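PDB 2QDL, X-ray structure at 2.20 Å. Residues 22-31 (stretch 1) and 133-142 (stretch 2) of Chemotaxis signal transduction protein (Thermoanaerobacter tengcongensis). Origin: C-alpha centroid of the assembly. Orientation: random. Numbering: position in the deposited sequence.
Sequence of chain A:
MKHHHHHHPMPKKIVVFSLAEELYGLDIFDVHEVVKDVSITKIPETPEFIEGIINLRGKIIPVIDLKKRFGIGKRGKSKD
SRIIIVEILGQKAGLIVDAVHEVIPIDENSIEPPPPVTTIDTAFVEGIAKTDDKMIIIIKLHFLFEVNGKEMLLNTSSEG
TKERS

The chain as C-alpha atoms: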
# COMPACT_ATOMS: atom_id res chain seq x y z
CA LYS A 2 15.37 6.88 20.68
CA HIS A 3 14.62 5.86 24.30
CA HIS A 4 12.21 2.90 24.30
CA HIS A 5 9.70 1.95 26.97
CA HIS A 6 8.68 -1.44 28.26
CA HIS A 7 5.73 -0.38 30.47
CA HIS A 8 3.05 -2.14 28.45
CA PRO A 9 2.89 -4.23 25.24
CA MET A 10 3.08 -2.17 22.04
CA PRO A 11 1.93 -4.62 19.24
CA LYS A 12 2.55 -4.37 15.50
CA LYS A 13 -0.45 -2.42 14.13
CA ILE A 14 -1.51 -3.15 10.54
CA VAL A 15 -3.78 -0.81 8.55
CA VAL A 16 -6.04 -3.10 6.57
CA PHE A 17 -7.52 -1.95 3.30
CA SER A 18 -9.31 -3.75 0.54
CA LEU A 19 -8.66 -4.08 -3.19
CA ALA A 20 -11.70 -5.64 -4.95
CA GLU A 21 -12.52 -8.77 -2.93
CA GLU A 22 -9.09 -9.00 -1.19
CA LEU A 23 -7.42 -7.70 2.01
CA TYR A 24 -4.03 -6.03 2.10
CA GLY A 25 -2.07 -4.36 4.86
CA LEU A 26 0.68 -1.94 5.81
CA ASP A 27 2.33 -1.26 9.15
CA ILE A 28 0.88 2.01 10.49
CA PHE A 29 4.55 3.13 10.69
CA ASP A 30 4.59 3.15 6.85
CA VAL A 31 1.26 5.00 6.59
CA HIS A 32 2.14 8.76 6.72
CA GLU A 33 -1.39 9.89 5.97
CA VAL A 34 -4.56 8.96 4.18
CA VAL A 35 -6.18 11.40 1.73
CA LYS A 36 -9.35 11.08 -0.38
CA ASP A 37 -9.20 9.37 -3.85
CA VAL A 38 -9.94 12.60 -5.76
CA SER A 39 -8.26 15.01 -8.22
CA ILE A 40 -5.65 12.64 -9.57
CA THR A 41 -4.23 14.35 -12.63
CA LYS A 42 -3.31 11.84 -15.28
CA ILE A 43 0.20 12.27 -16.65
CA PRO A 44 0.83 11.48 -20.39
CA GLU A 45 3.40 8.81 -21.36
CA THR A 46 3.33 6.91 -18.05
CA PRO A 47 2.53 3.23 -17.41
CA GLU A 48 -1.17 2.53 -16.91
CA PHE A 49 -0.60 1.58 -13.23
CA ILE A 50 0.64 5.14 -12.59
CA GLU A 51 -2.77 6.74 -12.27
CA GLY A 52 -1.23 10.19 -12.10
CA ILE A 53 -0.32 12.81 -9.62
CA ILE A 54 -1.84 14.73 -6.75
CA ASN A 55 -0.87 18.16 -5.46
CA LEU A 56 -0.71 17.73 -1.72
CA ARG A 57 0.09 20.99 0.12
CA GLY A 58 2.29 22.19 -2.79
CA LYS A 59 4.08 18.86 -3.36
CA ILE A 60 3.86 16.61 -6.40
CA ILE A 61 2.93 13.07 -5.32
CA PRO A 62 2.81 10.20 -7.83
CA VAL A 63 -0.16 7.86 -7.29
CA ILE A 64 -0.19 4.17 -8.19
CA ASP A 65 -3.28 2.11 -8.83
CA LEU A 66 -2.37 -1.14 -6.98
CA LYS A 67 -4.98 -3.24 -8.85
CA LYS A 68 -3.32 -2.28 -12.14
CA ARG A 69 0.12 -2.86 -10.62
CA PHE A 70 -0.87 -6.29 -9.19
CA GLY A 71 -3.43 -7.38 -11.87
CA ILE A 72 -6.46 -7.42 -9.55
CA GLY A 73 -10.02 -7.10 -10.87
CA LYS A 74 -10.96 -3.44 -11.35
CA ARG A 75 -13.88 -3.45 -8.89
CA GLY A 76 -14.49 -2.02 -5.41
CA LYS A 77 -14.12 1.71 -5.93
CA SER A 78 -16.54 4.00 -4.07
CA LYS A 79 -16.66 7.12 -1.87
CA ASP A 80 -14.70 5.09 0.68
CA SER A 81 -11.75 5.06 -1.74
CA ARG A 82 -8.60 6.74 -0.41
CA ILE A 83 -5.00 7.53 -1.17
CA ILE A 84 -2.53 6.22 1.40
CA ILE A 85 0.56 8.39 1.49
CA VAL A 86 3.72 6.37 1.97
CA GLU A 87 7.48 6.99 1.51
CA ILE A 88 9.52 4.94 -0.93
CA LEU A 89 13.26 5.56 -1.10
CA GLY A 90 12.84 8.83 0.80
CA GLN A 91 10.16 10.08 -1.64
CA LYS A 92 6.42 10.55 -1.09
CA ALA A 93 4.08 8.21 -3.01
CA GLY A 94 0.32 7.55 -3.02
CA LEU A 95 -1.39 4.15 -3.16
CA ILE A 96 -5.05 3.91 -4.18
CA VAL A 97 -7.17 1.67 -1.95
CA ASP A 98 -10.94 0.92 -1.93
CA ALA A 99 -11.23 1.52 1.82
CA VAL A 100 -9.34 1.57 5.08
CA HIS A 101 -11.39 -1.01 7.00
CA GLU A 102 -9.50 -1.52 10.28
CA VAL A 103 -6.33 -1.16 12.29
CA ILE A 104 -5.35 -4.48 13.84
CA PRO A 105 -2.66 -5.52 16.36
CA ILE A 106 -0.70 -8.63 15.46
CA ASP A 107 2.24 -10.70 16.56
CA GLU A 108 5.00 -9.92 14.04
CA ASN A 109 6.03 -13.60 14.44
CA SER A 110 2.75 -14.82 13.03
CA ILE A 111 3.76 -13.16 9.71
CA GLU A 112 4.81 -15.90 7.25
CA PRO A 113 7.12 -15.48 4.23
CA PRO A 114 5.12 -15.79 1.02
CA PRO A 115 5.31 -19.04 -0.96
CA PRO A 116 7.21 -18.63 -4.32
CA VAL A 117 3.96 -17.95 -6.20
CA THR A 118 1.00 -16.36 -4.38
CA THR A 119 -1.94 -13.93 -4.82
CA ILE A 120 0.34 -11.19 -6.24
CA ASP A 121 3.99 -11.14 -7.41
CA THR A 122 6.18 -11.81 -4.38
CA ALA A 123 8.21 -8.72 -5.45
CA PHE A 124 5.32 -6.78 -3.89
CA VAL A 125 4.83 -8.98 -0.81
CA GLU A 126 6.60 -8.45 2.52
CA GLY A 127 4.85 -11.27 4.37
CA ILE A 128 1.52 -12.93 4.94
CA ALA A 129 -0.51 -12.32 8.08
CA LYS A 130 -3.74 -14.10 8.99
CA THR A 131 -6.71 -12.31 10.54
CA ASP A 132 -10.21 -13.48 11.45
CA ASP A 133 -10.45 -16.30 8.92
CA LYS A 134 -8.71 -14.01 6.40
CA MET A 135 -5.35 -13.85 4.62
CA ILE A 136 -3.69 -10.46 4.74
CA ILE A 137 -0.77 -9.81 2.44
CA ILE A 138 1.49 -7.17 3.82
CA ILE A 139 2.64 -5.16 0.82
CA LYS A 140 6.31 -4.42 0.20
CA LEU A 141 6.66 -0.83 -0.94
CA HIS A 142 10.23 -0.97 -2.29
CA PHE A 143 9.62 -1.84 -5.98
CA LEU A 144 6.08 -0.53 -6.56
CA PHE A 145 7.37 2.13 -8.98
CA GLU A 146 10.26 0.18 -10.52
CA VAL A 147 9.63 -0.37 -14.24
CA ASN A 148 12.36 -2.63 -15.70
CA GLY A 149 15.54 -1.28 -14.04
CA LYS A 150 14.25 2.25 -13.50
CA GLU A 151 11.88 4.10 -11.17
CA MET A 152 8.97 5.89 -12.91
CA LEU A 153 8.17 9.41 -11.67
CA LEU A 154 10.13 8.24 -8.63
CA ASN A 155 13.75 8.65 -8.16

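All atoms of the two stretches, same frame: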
# COMPACT_ATOMS: atom_id res chain seq x y z
N GLU A 22 -10.27 -8.51 -1.92
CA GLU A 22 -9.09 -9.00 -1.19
C GLU A 22 -8.56 -8.00 -0.14
O GLU A 22 -8.77 -6.78 -0.28
CB GLU A 22 -7.97 -9.41 -2.17
CG GLU A 22 -8.38 -10.44 -3.23
CD GLU A 22 -7.33 -10.61 -4.32
OE1 GLU A 22 -6.36 -9.80 -4.38
OE2 GLU A 22 -7.46 -11.56 -5.14
N LEU A 23 -7.91 -8.52 0.89
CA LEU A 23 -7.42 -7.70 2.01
C LEU A 23 -5.92 -7.56 1.93
O LEU A 23 -5.21 -8.54 1.68
CB LEU A 23 -7.80 -8.30 3.37
CG LEU A 23 -9.31 -8.35 3.63
CD1 LEU A 23 -9.58 -9.04 4.96
CD2 LEU A 23 -9.96 -6.97 3.58
N TYR A 24 -5.44 -6.33 2.12
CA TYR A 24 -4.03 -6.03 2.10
C TYR A 24 -3.72 -5.20 3.32
O TYR A 24 -4.62 -4.55 3.87
CB TYR A 24 -3.66 -5.30 0.78
CG TYR A 24 -3.79 -6.23 -0.40
CD1 TYR A 24 -5.02 -6.43 -1.02
CD2 TYR A 24 -2.71 -6.98 -0.83
CE1 TYR A 24 -5.16 -7.32 -2.07
CE2 TYR A 24 -2.84 -7.87 -1.90
CZ TYR A 24 -4.06 -8.03 -2.50
OH TYR A 24 -4.19 -8.92 -3.51
N GLY A 25 -2.46 -5.22 3.75
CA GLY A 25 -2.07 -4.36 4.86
C GLY A 25 -0.72 -3.68 4.80
O GLY A 25 0.19 -4.11 4.08
N LEU A 26 -0.59 -2.61 5.58
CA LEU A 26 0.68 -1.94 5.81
C LEU A 26 0.81 -1.66 7.30
O LEU A 26 -0.19 -1.40 7.98
CB LEU A 26 0.75 -0.62 5.05
CG LEU A 26 0.96 -0.70 3.55
CD1 LEU A 26 0.65 0.66 2.84
CD2 LEU A 26 2.40 -1.19 3.23
N ASP A 27 2.04 -1.72 7.80
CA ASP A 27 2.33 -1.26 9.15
C ASP A 27 1.95 0.21 9.19
O ASP A 27 2.29 0.97 8.29
CB ASP A 27 3.81 -1.47 9.50
CG ASP A 27 4.09 -1.33 11.00
OD1 ASP A 27 3.74 -0.30 11.62
OD2 ASP A 27 4.64 -2.29 11.58
N ILE A 28 1.22 0.60 10.23
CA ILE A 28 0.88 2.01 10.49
C ILE A 28 2.13 2.93 10.42
O ILE A 28 2.02 4.08 10.04
CB ILE A 28 0.11 2.18 11.85
CG1 ILE A 28 -0.35 3.62 12.08
CG2 ILE A 28 0.98 1.78 13.05
CD1 ILE A 28 -1.27 4.19 11.02
N PHE A 29 3.30 2.41 10.77
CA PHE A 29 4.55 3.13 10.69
C PHE A 29 4.83 3.59 9.25
O PHE A 29 5.43 4.64 9.05
CB PHE A 29 5.70 2.23 11.16
CG PHE A 29 7.04 2.94 11.24
CD1 PHE A 29 7.32 3.80 12.29
CD2 PHE A 29 8.00 2.77 10.24
CE1 PHE A 29 8.56 4.48 12.35
CE2 PHE A 29 9.24 3.43 10.31
CZ PHE A 29 9.50 4.29 11.37
N ASP A 30 4.41 2.80 8.26
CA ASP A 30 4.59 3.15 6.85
C ASP A 30 3.49 4.01 6.26
O ASP A 30 3.64 4.52 5.14
CB ASP A 30 4.78 1.87 6.01
CG ASP A 30 5.99 1.07 6.46
OD1 ASP A 30 7.09 1.63 6.55
OD2 ASP A 30 5.86 -0.10 6.82
N VAL A 31 2.39 4.16 7.00
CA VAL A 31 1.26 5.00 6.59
C VAL A 31 1.41 6.45 7.14
O VAL A 31 1.10 6.72 8.31
CB VAL A 31 -0.11 4.37 7.05
CG1 VAL A 31 -1.31 5.31 6.75
CG2 VAL A 31 -0.32 2.98 6.40
N ASP A 133 -10.66 -15.12 9.75
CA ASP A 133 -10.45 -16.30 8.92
C ASP A 133 -9.92 -15.82 7.55
O ASP A 133 -10.18 -16.43 6.50
CB ASP A 133 -11.78 -17.04 8.78
CG ASP A 133 -11.62 -18.54 8.63
OD1 ASP A 133 -10.53 -19.00 8.19
OD2 ASP A 133 -12.60 -19.25 8.95
N LYS A 134 -9.16 -14.72 7.59
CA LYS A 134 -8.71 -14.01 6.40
C LYS A 134 -7.19 -14.12 6.22
O LYS A 134 -6.43 -14.31 7.19
CB LYS A 134 -9.07 -12.52 6.52
CG LYS A 134 -10.56 -12.21 6.69
CD LYS A 134 -11.31 -12.20 5.35
CE LYS A 134 -12.68 -11.56 5.52
NZ LYS A 134 -13.65 -12.53 6.09
N MET A 135 -6.76 -14.01 4.96
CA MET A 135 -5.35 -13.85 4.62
C MET A 135 -5.11 -12.37 4.38
O MET A 135 -5.88 -11.70 3.66
CB MET A 135 -4.98 -14.67 3.38
CG MET A 135 -3.69 -14.23 2.69
SD MET A 135 -3.22 -15.19 1.24
CE MET A 135 -2.67 -16.75 1.97
N ILE A 136 -4.07 -11.83 5.02
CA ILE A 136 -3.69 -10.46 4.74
C ILE A 136 -2.25 -10.42 4.26
O ILE A 136 -1.34 -10.67 5.02
CB ILE A 136 -3.86 -9.52 5.93
CG1 ILE A 136 -5.21 -9.75 6.62
CG2 ILE A 136 -3.72 -8.05 5.46
CD1 ILE A 136 -5.42 -8.86 7.81
N ILE A 137 -2.08 -10.05 3.00
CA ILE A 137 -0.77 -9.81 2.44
C ILE A 137 -0.32 -8.43 2.84
O ILE A 137 -1.01 -7.45 2.59
CB ILE A 137 -0.77 -9.94 0.89
CG1 ILE A 137 -0.80 -11.42 0.52
CG2 ILE A 137 0.46 -9.24 0.28
CD1 ILE A 137 -1.24 -11.69 -0.84
N ILE A 138 0.84 -8.39 3.48
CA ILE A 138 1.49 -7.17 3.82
C ILE A 138 2.32 -6.79 2.60
O ILE A 138 3.22 -7.55 2.15
CB ILE A 138 2.36 -7.30 5.11
CG1 ILE A 138 1.48 -7.69 6.30
CG2 ILE A 138 3.07 -5.97 5.37
CD1 ILE A 138 2.26 -7.92 7.54
N ILE A 139 2.01 -5.62 2.05
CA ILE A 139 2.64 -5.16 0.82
C ILE A 139 4.05 -4.63 1.08
O ILE A 139 4.30 -3.96 2.08
CB ILE A 139 1.76 -4.07 0.14
CG1 ILE A 139 0.50 -4.73 -0.46
CG2 ILE A 139 2.61 -3.20 -0.89
CD1 ILE A 139 -0.59 -3.71 -0.83
N LYS A 140 4.97 -4.96 0.18
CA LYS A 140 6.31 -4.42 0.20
C LYS A 140 6.31 -3.23 -0.73
O LYS A 140 5.95 -3.36 -1.91
CB LYS A 140 7.34 -5.48 -0.26
CG LYS A 140 8.76 -4.98 -0.45
CD LYS A 140 9.71 -6.08 -0.96
CE LYS A 140 10.06 -7.09 0.15
NZ LYS A 140 10.98 -8.23 -0.28
N LEU A 141 6.71 -2.08 -0.20
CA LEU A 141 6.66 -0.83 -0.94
C LEU A 141 7.84 -0.61 -1.88
O LEU A 141 7.72 0.15 -2.84
CB LEU A 141 6.62 0.36 0.03
CG LEU A 141 5.47 0.39 1.05
CD1 LEU A 141 5.68 1.52 2.03
CD2 LEU A 141 4.10 0.44 0.37
N HIS A 142 8.98 -1.24 -1.59
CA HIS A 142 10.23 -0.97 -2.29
C HIS A 142 10.14 -0.80 -3.83
O HIS A 142 10.56 0.23 -4.37
CB HIS A 142 11.25 -2.07 -1.95
CG HIS A 142 12.66 -1.72 -2.31
ND1 HIS A 142 13.74 -2.47 -1.90
CD2 HIS A 142 13.17 -0.69 -3.02
CE1 HIS A 142 14.85 -1.92 -2.35
NE2 HIS A 142 14.53 -0.84 -3.04
O HOH W 1 -4.72 -11.12 0.90

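The two strands, 22-27 and 134-139, pair in parallel through just two direct backbone hydrogen bonds, and where the ladder might have continued toward Leu23 a water takes over. Water 1 donates to Leu23 O at 2.7 Å and to Met135 O at 3.0 Å, so two carbonyl oxygens that lie 3.8 Å apart, and cannot bond to each other, are bridged. Leu23 O is also 3.7 Å from Ile137 N, too far for a good hydrogen bond.

The direct pairing centres on Gly25. Its N donates to Ile137 O (2.9 Å, 158° at the hydrogen), and its O accepts from Ile139 N (3.1 Å, 159°). One residue thus reaches two that flank Ile138, the signature of a parallel bridge; the CA atoms of Gly25 and Ile138 are 4.7 Å apart. The same acceptors draw in CA-H groups: Tyr24 CA lies 3.4 Å from Ile137 O, and Ile138 CA 3.3 Å from Gly25 O. The strand axes diverge by 44°, consistent with so short a ladder.

Gly25 also leaves space for its neighbour. Ile136 CG2 sits 3.5 Å from Gly25 N, and an idealised CB on the glycine would fall 3.4 Å from that methyl, a tight fit.

The side chains of Tyr24 and Ile137 lie on one face of the sheet, and that of Ile138 on the other, with Tyr24 CD2 3.9 Å from Ile137 CB, while Tyr24 CB meets Ile139 CD1 at 3.8 Å. A very short hydrogen bond from Tyr24 OH to Glu22 OE1 (2.5 Å) anchors the phenol within its own strand.

Further along, apolar contact replaces backbone bonding: Leu26 CD2 packs 3.7 Å from Leu141 CD2, and Asp30 CB approaches Leu141 CD1 at 4.1 Å. At the opposite end, Leu23 CD1 rests 3.6 Å from Lys134 CD, using the lysine's aliphatic portion. Together the stretches bury 557 Å².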